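Local coordinates for protein Diedel (Drosophila melanogaster, PDB 3ZZO), which acts as a secreted cytokine that promotes survival of Sindbis virus infection by suppressing the immune deficiency pathway, at residues R6-K12 with N29-I35; I35-G39 with C63-D67; E1-S5 with C57-C63. All coordinates share one frame. Where two conformers were deposited one is given. Numbering follows the deposited sequence.

Overall arrangement
Contact 1 pairs the two central strands, 6-13 and 31-35, of the antiparallel sheet in the ferredoxin-like subdomain SD1, the sheet that helix 69-75 covers. Contact 2 begins where strand 31-35 ends: the two share Ile35, and their centres lie about 14 Å apart on opposite sides of the chain's centre. Contact 3 ties the N-terminal residues just before strand 6-13 to a later loop and shares Cys63 with contact 2. Its centre is about 22 Å from that of contact 1 and about 11 Å from that of contact 2. Along the chain contacts 2 and 3 alternate their segments, while contact 1 falls within the span bridged by contact 3. The protein thus passes from a hydrogen-bonded sheet into disulfide-linked loops.

Contact 1 of 3, residues R6-K12 with N29-I35; sequences RELVEFK and NGCEVTI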
# COMPACT_ATOMS: atom_id res chain seq x y z
N ARG A 6 4.74 -5.99 0.91
CA ARG A 6 3.64 -5.03 0.85
C ARG A 6 3.25 -4.66 2.26
O ARG A 6 3.78 -5.26 3.22
CB ARG A 6 2.50 -5.53 0.01
CG ARG A 6 1.81 -6.77 0.49
CD ARG A 6 1.06 -7.56 -0.61
NE ARG A 6 0.46 -8.75 -0.12
CZ ARG A 6 -0.64 -9.25 -0.63
NH1 ARG A 6 -1.32 -8.63 -1.64
NH2 ARG A 6 -1.14 -10.34 -0.10
N GLU A 7 2.41 -3.68 2.44
CA GLU A 7 1.91 -3.32 3.76
C GLU A 7 0.41 -3.27 3.75
O GLU A 7 -0.22 -2.76 2.83
CB GLU A 7 2.43 -1.97 4.27
CG GLU A 7 3.86 -1.98 4.73
CD GLU A 7 4.32 -0.65 5.24
OE1 GLU A 7 3.72 0.39 4.96
OE2 GLU A 7 5.38 -0.67 5.95
N LEU A 8 -0.17 -3.77 4.83
CA LEU A 8 -1.60 -3.63 5.13
C LEU A 8 -1.76 -2.44 6.05
O LEU A 8 -1.19 -2.45 7.16
CB LEU A 8 -2.10 -4.89 5.89
CG LEU A 8 -1.86 -6.30 5.28
CD1 LEU A 8 -2.00 -7.39 6.33
CD2 LEU A 8 -2.77 -6.52 4.09
N VAL A 9 -2.48 -1.42 5.65
CA VAL A 9 -2.63 -0.21 6.40
C VAL A 9 -4.08 0.03 6.75
O VAL A 9 -4.95 -0.00 5.88
CB VAL A 9 -2.10 1.00 5.61
CG1 VAL A 9 -2.20 2.30 6.42
CG2 VAL A 9 -0.66 0.77 5.15
N GLU A 10 -4.36 0.24 8.04
CA GLU A 10 -5.68 0.66 8.50
C GLU A 10 -5.57 2.11 8.94
O GLU A 10 -4.60 2.49 9.60
CB GLU A 10 -6.17 -0.19 9.67
CG GLU A 10 -6.40 -1.62 9.31
CD GLU A 10 -7.00 -2.41 10.49
OE1 GLU A 10 -7.43 -1.84 11.53
OE2 GLU A 10 -6.96 -3.67 10.40
N PHE A 11 -6.55 2.92 8.56
CA PHE A 11 -6.44 4.35 8.81
C PHE A 11 -7.82 4.98 8.80
O PHE A 11 -8.78 4.41 8.25
CB PHE A 11 -5.56 5.01 7.73
CG PHE A 11 -6.11 4.90 6.31
CD1 PHE A 11 -5.90 3.74 5.56
CD2 PHE A 11 -6.84 5.94 5.76
CE1 PHE A 11 -6.45 3.65 4.29
CE2 PHE A 11 -7.38 5.83 4.47
CZ PHE A 11 -7.17 4.68 3.75
N LYS A 12 -7.91 6.18 9.33
CA LYS A 12 -9.09 7.02 9.21
C LYS A 12 -8.70 8.24 8.39
O LYS A 12 -7.53 8.47 8.09
CB LYS A 12 -9.67 7.37 10.58
CG LYS A 12 -10.38 6.18 11.18
CD LYS A 12 -10.87 6.40 12.64
CE LYS A 12 -11.56 5.13 13.18
NZ LYS A 12 -11.82 5.26 14.64
N ASN A 29 -14.06 0.65 11.74
CA ASN A 29 -12.61 0.80 12.04
C ASN A 29 -11.88 1.52 10.94
O ASN A 29 -10.69 1.31 10.75
CB ASN A 29 -12.05 -0.58 12.32
CG ASN A 29 -12.68 -1.15 13.55
OD1 ASN A 29 -13.35 -2.14 13.49
ND2 ASN A 29 -12.54 -0.44 14.67
N GLY A 30 -12.53 2.42 10.26
CA GLY A 30 -11.89 3.26 9.23
C GLY A 30 -11.87 2.57 7.87
O GLY A 30 -12.83 1.98 7.44
N CYS A 31 -10.72 2.71 7.20
CA CYS A 31 -10.43 2.20 5.86
C CYS A 31 -9.28 1.22 5.94
O CYS A 31 -8.47 1.28 6.88
CB CYS A 31 -9.95 3.33 4.94
SG CYS A 31 -11.00 4.77 4.79
N GLU A 32 -9.17 0.34 4.96
CA GLU A 32 -8.02 -0.53 4.85
C GLU A 32 -7.52 -0.56 3.42
O GLU A 32 -8.29 -0.48 2.48
CB GLU A 32 -8.36 -1.93 5.33
CG GLU A 32 -9.32 -2.62 4.58
CD GLU A 32 -9.69 -4.03 5.15
OE1 GLU A 32 -9.81 -4.15 6.39
OE2 GLU A 32 -9.83 -5.03 4.34
N VAL A 33 -6.22 -0.69 3.28
CA VAL A 33 -5.60 -0.73 1.97
C VAL A 33 -4.32 -1.57 2.05
O VAL A 33 -3.65 -1.61 3.09
CB VAL A 33 -5.29 0.71 1.48
CG1 VAL A 33 -4.22 1.41 2.34
CG2 VAL A 33 -4.91 0.74 -0.02
N THR A 34 -3.95 -2.20 0.93
CA THR A 34 -2.69 -2.91 0.79
C THR A 34 -1.87 -2.09 -0.19
O THR A 34 -2.31 -1.89 -1.32
CB THR A 34 -2.90 -4.33 0.28
OG1 THR A 34 -3.74 -5.02 1.20
CG2 THR A 34 -1.62 -5.07 0.17
N ILE A 35 -0.68 -1.65 0.23
CA ILE A 35 0.16 -0.77 -0.57
C ILE A 35 1.49 -1.40 -0.89
O ILE A 35 1.98 -2.30 -0.21
CB ILE A 35 0.39 0.58 0.17
CG1 ILE A 35 1.14 0.40 1.49
CG2 ILE A 35 -0.90 1.34 0.32
CD1 ILE A 35 1.67 1.68 2.11
O HOH W 1 -8.41 0.34 12.37
O HOH W 2 -12.84 2.72 15.37
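Phe11, Ile35 and Cys31 bury the most surface where strands 6-12 and 31-35 run antiparallel, their axes 4.7 Å apart at closest and 165° from one N-to-C direction to the other. All three side chains lie on the sheet face that also carries Glu7, Val9 and Val33. With chi1 in the p well, the Phe11 ring swings across to the partner strand and sets one face on Cys31: CB is 3.6 Å from the ring centroid, a CH-pi contact, and SG follows obliquely at 4.4 Å. Phe11 CE1 also meets Val33 CG1 at 3.7 Å, while Phe72 of helix 69-75 packs edge-to-face with the ring. Cys31 is itself fixed by a disulfide to Cys18. Toward the other end, Ile35 CD1 touches Val9 CG2 at 3.9 Å and the side chain reaches Phe72 as well.

These residues sit in hydrogen-bonded pairs, Glu7 with Ile35, Val9 with Val33 and Phe11 with Cys31, each closed by two bonds; Val9 N to Val33 O and Cys31 N to Phe11 O are shortest at 2.8 Å. On the opposite face Glu10 forms a salt bridge with Lys85 of strand 81-89. The contact therefore joins the central strands of the ferredoxin-like sheet by a regular backbone ladder, with mainly apolar, aromatic and sulfur contacts on the helix-covered face and a mixed set, Leu8, Glu10, Glu32 and Thr34, on the other.

Contact 2 of 3, residues I35-G39 with C63-D67; sequences ICADG and CLSGD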
# COMPACT_ATOMS: atom_id res chain seq x y z
N ILE A 35 -0.68 -1.65 0.23
CA ILE A 35 0.16 -0.77 -0.57
C ILE A 35 1.49 -1.40 -0.89
O ILE A 35 1.98 -2.30 -0.21
CB ILE A 35 0.39 0.58 0.17
CG1 ILE A 35 1.14 0.40 1.49
CG2 ILE A 35 -0.90 1.34 0.32
CD1 ILE A 35 1.67 1.68 2.11
N CYS A 36 2.10 -0.86 -1.94
CA CYS A 36 3.50 -1.08 -2.26
C CYS A 36 4.35 0.06 -1.68
O CYS A 36 3.82 0.96 -1.01
CB CYS A 36 3.68 -1.20 -3.78
SG CYS A 36 2.71 -2.54 -4.53
N ALA A 37 5.65 0.02 -1.94
CA ALA A 37 6.56 1.01 -1.33
C ALA A 37 6.31 2.43 -1.76
O ALA A 37 6.69 3.35 -1.04
CB ALA A 37 8.02 0.62 -1.61
N ASP A 38 5.66 2.62 -2.90
CA ASP A 38 5.29 3.94 -3.38
C ASP A 38 4.10 4.54 -2.67
O ASP A 38 3.67 5.65 -2.99
CB ASP A 38 5.09 3.93 -4.90
CG ASP A 38 3.92 3.09 -5.37
OD1 ASP A 38 3.36 2.27 -4.60
OD2 ASP A 38 3.58 3.25 -6.58
N GLY A 39 3.52 3.85 -1.69
CA GLY A 39 2.41 4.41 -0.96
C GLY A 39 1.13 4.48 -1.77
O GLY A 39 0.25 5.29 -1.43
N CYS A 63 11.18 -3.14 -8.25
CA CYS A 63 10.01 -2.91 -7.45
C CYS A 63 9.64 -1.45 -7.41
O CYS A 63 10.49 -0.55 -7.54
CB CYS A 63 10.19 -3.41 -6.02
SG CYS A 63 10.80 -5.10 -5.87
N LEU A 64 8.37 -1.18 -7.22
CA LEU A 64 7.94 0.16 -6.86
C LEU A 64 8.71 0.64 -5.66
O LEU A 64 9.01 -0.14 -4.76
CB LEU A 64 6.43 0.21 -6.63
CG LEU A 64 5.62 -0.03 -7.92
CD1 LEU A 64 4.19 -0.40 -7.58
CD2 LEU A 64 5.65 1.21 -8.83
N SER A 65 9.08 1.91 -5.64
CA SER A 65 9.97 2.45 -4.61
C SER A 65 9.32 3.58 -3.83
O SER A 65 8.46 4.28 -4.32
CB SER A 65 11.28 2.95 -5.25
OG SER A 65 11.02 4.04 -6.14
N GLY A 66 9.80 3.76 -2.61
CA GLY A 66 9.35 4.84 -1.75
C GLY A 66 9.38 4.44 -0.30
O GLY A 66 9.97 3.43 0.06
N ASP A 67 8.70 5.21 0.54
CA ASP A 67 8.74 4.98 1.98
C ASP A 67 7.41 4.51 2.57
O ASP A 67 7.11 4.80 3.74
CB ASP A 67 9.50 6.05 2.72
CG ASP A 67 8.87 7.35 2.63
OD1 ASP A 67 8.17 7.69 1.63
OD2 ASP A 67 9.14 8.23 3.52
O HOH W 3 7.10 -1.97 -3.49
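Leu64 lies against Cys36 and Asp38, its CD1 3.9 Å from Cys36 CB and its CD2 3.7 Å from Asp38 OD2. The residues it meets belong to a type I beta turn, Cys36 to Gly39, closed by a 3.0 Å hydrogen bond from Gly39 N to Cys36 O; it follows strand 31-35 directly, where the ferredoxin-like sheet gives way to the disulfide-linked loops. Segment 63-67 passes over this turn in extended form on its way to helix 69-75.

Ala37 is the most covered residue of the turn. Its CB points into the passing chain and comes 3.4 Å from Leu64 O, a small methyl packed against backbone. Beyond it Asp38 CA approaches Ser65 O at 3.3 Å, a CA-H...O contact, and stands 4.5 Å from Gly66 CA. Gly66 suits this close passage: a side chain would collide with Ala37 O, and its phi of 147° already disfavours other residues.

No direct hydrogen bond joins the two segments, so packing and solvent hold them together, helped by neighbours. Cys36 and Cys63 are anchored by disulfides to Cys47 and Cys3, Asp67 makes a salt bridge with Arg74 of the helix, and Asp38 O accepts a hydrogen bond from Arg75. Polar linkage between the two segments passes through water 3, which accepts from Ala37 N at 2.9 Å and donates to Leu64 O at 2.9 Å.

Contact 3 of 3, residues E1-S5 with C57-C63; sequences ECCTS and CNCDGGC
Two disulfides fasten the irregular N-terminal segment 1-5 to the loop 57-63. Cys2 and Cys57 face each other in a single backbone bridge, CA to CA 3.8 Å, and the CA atoms of Cys3 and Cys63 are 5.4 Å apart. All four half-cystines are m, chi1 -48° to -56°, yet the bonds twist in opposite senses. Cys2 SG to Cys57 SG, 2.0 Å, is right-handed with chi3 93°; Cys3 SG to Cys63 SG, also 2.0 Å, is left-handed with chi3 -91°. Cys59, again m, brings its SG to 3.4 Å from Cys3 SG while bonded to Cys52, so two cystines touch.

Asn58 takes a left-handed helical conformation (50/45) and donates a hydrogen bond from its N to Glu1 O, 3.1 Å. Cys59 to Gly62 then form a type II turn, with Gly61 at positive phi and Gly62 N bonded to Cys59 O at 2.9 Å. The Glu1 side chain leaves the loop at CB, but with chi1 p (69°) and chi2 t its carboxylate returns, OE2 lying 4.0 Å from Cys63 SG. Water 5 joins Glu1 OE2 (2.8 Å) to Cys63 N (2.9 Å), and water 4 joins Glu1 O (3.1 Å) to Cys59 N (2.9 Å).

Such clustered cystines are the hallmark of subdomain SD2: with no regular helix or strand in either segment, covalent sulfur bonds hold the terminus to the loop, supplemented by one direct hydrogen bond and two waters.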
# COMPACT_ATOMS: atom_id res chain seq x y z
N GLU A 1 15.89 -9.27 -7.22
CA GLU A 1 15.17 -9.37 -5.95
C GLU A 1 13.69 -9.58 -6.23
O GLU A 1 13.29 -9.66 -7.39
CB GLU A 1 15.41 -8.16 -5.04
CG GLU A 1 14.82 -6.85 -5.50
CD GLU A 1 14.95 -5.73 -4.51
OE1 GLU A 1 15.27 -5.95 -3.35
OE2 GLU A 1 14.69 -4.56 -4.96
N CYS A 2 12.93 -9.71 -5.18
CA CYS A 2 11.51 -10.01 -5.30
C CYS A 2 10.69 -8.82 -4.82
O CYS A 2 11.07 -8.11 -3.89
CB CYS A 2 11.21 -11.29 -4.54
SG CYS A 2 12.22 -12.65 -5.11
N CYS A 3 9.54 -8.62 -5.46
CA CYS A 3 8.63 -7.54 -5.12
C CYS A 3 7.43 -8.08 -4.40
O CYS A 3 6.28 -7.72 -4.67
CB CYS A 3 8.28 -6.70 -6.34
SG CYS A 3 9.72 -6.13 -7.26
N THR A 4 7.70 -8.92 -3.42
CA THR A 4 6.71 -9.60 -2.63
C THR A 4 6.33 -8.85 -1.35
O THR A 4 5.33 -9.16 -0.75
CB THR A 4 7.23 -11.01 -2.29
OG1 THR A 4 8.61 -10.90 -1.86
CG2 THR A 4 7.12 -11.95 -3.48
N SER A 5 7.12 -7.86 -0.95
CA SER A 5 6.80 -7.07 0.23
C SER A 5 5.64 -6.12 -0.07
O SER A 5 5.58 -5.55 -1.16
CB SER A 5 8.00 -6.27 0.73
OG SER A 5 9.01 -7.14 1.19
N CYS A 57 9.44 -12.13 -8.73
CA CYS A 57 10.81 -11.62 -8.72
C CYS A 57 11.24 -11.20 -10.12
O CYS A 57 10.55 -11.44 -11.12
CB CYS A 57 11.75 -12.67 -8.18
SG CYS A 57 11.17 -13.47 -6.63
N ASN A 58 12.40 -10.58 -10.18
CA ASN A 58 12.96 -10.12 -11.44
C ASN A 58 11.93 -9.32 -12.26
O ASN A 58 11.76 -9.51 -13.47
CB ASN A 58 13.48 -11.30 -12.25
CG ASN A 58 14.80 -11.84 -11.75
OD1 ASN A 58 15.15 -12.96 -12.08
ND2 ASN A 58 15.56 -11.04 -11.04
N CYS A 59 11.24 -8.42 -11.56
CA CYS A 59 10.17 -7.66 -12.17
C CYS A 59 10.73 -6.61 -13.11
O CYS A 59 11.81 -6.09 -12.90
CB CYS A 59 9.33 -7.01 -11.08
SG CYS A 59 8.73 -8.11 -9.78
N ASP A 60 9.95 -6.28 -14.12
CA ASP A 60 10.33 -5.24 -15.05
C ASP A 60 10.48 -3.94 -14.26
O ASP A 60 9.53 -3.47 -13.62
CB ASP A 60 9.25 -4.98 -16.11
CG ASP A 60 8.93 -6.14 -17.04
OD1 ASP A 60 9.43 -7.25 -16.91
OD2 ASP A 60 8.10 -5.91 -17.95
N GLY A 61 11.66 -3.34 -14.30
CA GLY A 61 11.93 -2.10 -13.58
C GLY A 61 12.12 -2.28 -12.10
O GLY A 61 12.15 -1.29 -11.37
N GLY A 62 12.33 -3.50 -11.64
CA GLY A 62 12.40 -3.77 -10.22
C GLY A 62 11.09 -3.47 -9.52
O GLY A 62 10.03 -3.48 -10.15
N CYS A 63 11.18 -3.14 -8.25
CA CYS A 63 10.01 -2.91 -7.45
C CYS A 63 9.64 -1.45 -7.41
O CYS A 63 10.49 -0.55 -7.54
CB CYS A 63 10.19 -3.41 -6.02
SG CYS A 63 10.80 -5.10 -5.87
O HOH W 4 12.20 -7.31 -9.05
O HOH W 5 13.83 -2.95 -7.10